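Local coordinates for abhydrolase domain-containing protein (Exiguobacterium antarcticum, PDB 5H3H) that probably hydrolyses carboxylic esters, and may also act as a perhydrolase, as a member of the alpha/beta hydrolase fold family, at residues B[54-59]-B[72-77]. Residues are numbered along the deposited sequence; the frame is centred on the assembly and turned at random.
Sequences VDYRGY and TTMASD
Arg57 reaches from its loop to the helix and takes hold of Asp77 side-on, one nitrogen to each carboxylate oxygen. Arg57 NE donates to Asp77 OD2 at 2.7 Å, in a bond not far from straight. Its neighbour Arg57 NH1 donates to Asp77 OD1 at 2.9 Å. Both oxygens use their syn lone pairs, and the guanidinium and carboxylate planes lie only 6° apart, so the paired bonds fix the rotation of each flat group. The arginine chain runs out extended at chi2 and then bends at chi3 (81°), which turns the NE edge toward the acid. Thr73, one helical turn before Asp77, holds CG2 anti to its backbone N, and this methyl lies over one guanidinium face, offset toward the rim and 3.5 Å from Arg57 NH1; threonine thus gives the flat face an apolar cover. A water accepts from Arg57 N and donates to Asp77 OD2 at 2.6 Å, giving that buried oxygen a second partner and tying the loop backbone into the same network. An alanine in place of Arg57 would probably leave the buried Asp77 carboxylate without its countercharge and open a gap beneath the Thr73 methyl. Beside the ion pair, the flexible Met74 chain, bent at chi2 and chi3, brings SD to 4.1 Å from Tyr56 CB and obliquely toward the tyrosine ring, a Met-aromatic contact. Arg57 NH2 also bridges to Asp9 and bonds to Thr67 O, whereas Tyr56 OH bonds to His28 O. Thus the loop following strand 50-54 is fastened to helix 71-85 within the alpha/beta hydrolase fold, with strand 12-18 touching Arg57 and Asp77, and helix 97-109 packing against Tyr56.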
loop_
_atom_site.group_PDB
_atom_site.type_symbol
_atom_site.label_atom_id
_atom_site.label_comp_id
_atom_site.label_asym_id
_atom_site.label_seq_id
_atom_site.Cartn_x
_atom_site.Cartn_y
_atom_site.Cartn_z
ATOM N N VAL B 54 4.831 -13.570 16.025
ATOM C CA VAL B 54 5.247 -12.279 16.536
ATOM C C VAL B 54 4.643 -12.016 17.918
ATOM O O VAL B 54 3.430 -12.315 18.150
ATOM C CB VAL B 54 4.925 -11.116 15.606
ATOM C CG1 VAL B 54 5.413 -11.373 14.166
ATOM C CG2 VAL B 54 3.467 -10.796 15.626
ATOM N N ASP B 55 5.454 -11.505 18.847
ATOM C CA ASP B 55 4.877 -10.942 20.109
ATOM C C ASP B 55 4.823 -9.482 19.853
ATOM O O ASP B 55 5.892 -8.910 19.608
ATOM C CB ASP B 55 5.768 -11.193 21.336
ATOM C CG ASP B 55 5.799 -12.653 21.808
ATOM O OD1 ASP B 55 4.991 -13.503 21.353
ATOM O OD2 ASP B 55 6.627 -12.948 22.685
ATOM N N TYR B 56 3.657 -8.846 19.888
ATOM C CA TYR B 56 3.603 -7.418 19.672
ATOM C C TYR B 56 4.346 -6.723 20.783
ATOM O O TYR B 56 4.530 -7.280 21.903
ATOM C CB TYR B 56 2.195 -6.816 19.633
ATOM C CG TYR B 56 1.218 -7.538 18.814
ATOM C CD1 TYR B 56 1.374 -7.680 17.445
ATOM C CD2 TYR B 56 0.055 -8.004 19.394
ATOM C CE1 TYR B 56 0.423 -8.380 16.684
ATOM C CE2 TYR B 56 -0.887 -8.670 18.662
ATOM C CZ TYR B 56 -0.705 -8.885 17.315
ATOM O OH TYR B 56 -1.705 -9.585 16.694
ATOM N N ARG B 57 4.700 -5.478 20.504
ATOM C CA ARG B 57 5.101 -4.599 21.575
ATOM C C ARG B 57 4.064 -4.696 22.706
ATOM O O ARG B 57 2.873 -4.704 22.466
ATOM C CB ARG B 57 5.253 -3.149 21.175
ATOM C CG ARG B 57 4.091 -2.465 20.545
ATOM C CD ARG B 57 4.458 -1.000 20.324
ATOM N NE ARG B 57 5.261 -0.768 19.129
ATOM C CZ ARG B 57 5.877 0.386 18.847
ATOM N NH1 ARG B 57 6.564 0.508 17.691
ATOM N NH2 ARG B 57 5.844 1.412 19.700
ATOM N N GLY B 58 4.575 -4.743 23.912
ATOM C CA GLY B 58 3.723 -4.808 25.098
ATOM C C GLY B 58 3.450 -6.238 25.582
ATOM O O GLY B 58 2.873 -6.381 26.654
ATOM N N TYR B 59 3.786 -7.277 24.783
ATOM C CA TYR B 59 3.349 -8.645 25.073
ATOM C C TYR B 59 4.499 -9.560 25.049
ATOM O O TYR B 59 5.532 -9.225 24.449
ATOM C CB TYR B 59 2.310 -9.118 24.073
ATOM C CG TYR B 59 1.103 -8.219 24.131
ATOM C CD1 TYR B 59 1.089 -7.023 23.439
ATOM C CD2 TYR B 59 0.032 -8.508 24.947
ATOM C CE1 TYR B 59 0.035 -6.139 23.533
ATOM C CE2 TYR B 59 -1.045 -7.645 25.027
ATOM C CZ TYR B 59 -1.061 -6.489 24.347
ATOM O OH TYR B 59 -2.152 -5.678 24.445
ATOM N N THR B 72 -2.098 1.414 13.232
ATOM C CA THR B 72 -1.088 1.956 12.296
ATOM C C THR B 72 0.316 1.603 12.768
ATOM O O THR B 72 1.049 0.995 12.027
ATOM C CB THR B 72 -1.206 3.475 12.078
ATOM O OG1 THR B 72 -2.470 3.766 11.460
ATOM C CG2 THR B 72 -0.045 4.001 11.178
ATOM N N THR B 73 0.698 2.000 13.987
ATOM C CA THR B 73 2.041 1.676 14.496
ATOM C C THR B 73 2.257 0.166 14.585
ATOM O O THR B 73 3.306 -0.321 14.332
ATOM C CB THR B 73 2.305 2.275 15.924
ATOM O OG1 THR B 73 2.072 3.701 15.949
ATOM C CG2 THR B 73 3.747 2.028 16.360
ATOM N N MET B 74 1.268 -0.579 15.045
ATOM C CA MET B 74 1.383 -2.065 15.149
ATOM C C MET B 74 1.622 -2.740 13.787
ATOM O O MET B 74 2.406 -3.688 13.691
ATOM C CB MET B 74 0.064 -2.636 15.731
ATOM C CG MET B 74 -0.251 -2.301 17.206
ATOM S SD MET B 74 0.786 -3.182 18.410
ATOM C CE MET B 74 2.112 -2.015 18.292
ATOM N N ALA B 75 0.859 -2.277 12.792
ATOM C CA ALA B 75 1.000 -2.710 11.416
ATOM C C ALA B 75 2.395 -2.350 10.890
ATOM O O ALA B 75 3.012 -3.162 10.177
ATOM C CB ALA B 75 -0.068 -2.097 10.543
ATOM N N SER B 76 2.900 -1.179 11.293
ATOM C CA SER B 76 4.309 -0.794 10.972
ATOM C C SER B 76 5.293 -1.793 11.553
ATOM O O SER B 76 6.274 -2.150 10.883
ATOM C CB SER B 76 4.644 0.618 11.436
ATOM O OG SER B 76 5.981 0.902 11.091
ATOM N N ASP B 77 5.015 -2.282 12.780
ATOM C CA ASP B 77 5.902 -3.295 13.399
ATOM C C ASP B 77 5.861 -4.551 12.606
ATOM O O ASP B 77 6.870 -5.181 12.394
ATOM C CB ASP B 77 5.600 -3.633 14.872
ATOM C CG ASP B 77 5.766 -2.425 15.842
ATOM O OD1 ASP B 77 6.440 -1.432 15.508
ATOM O OD2 ASP B 77 5.195 -2.454 16.966
HETATM O O HOH W 1 3.968 -4.703 17.617
#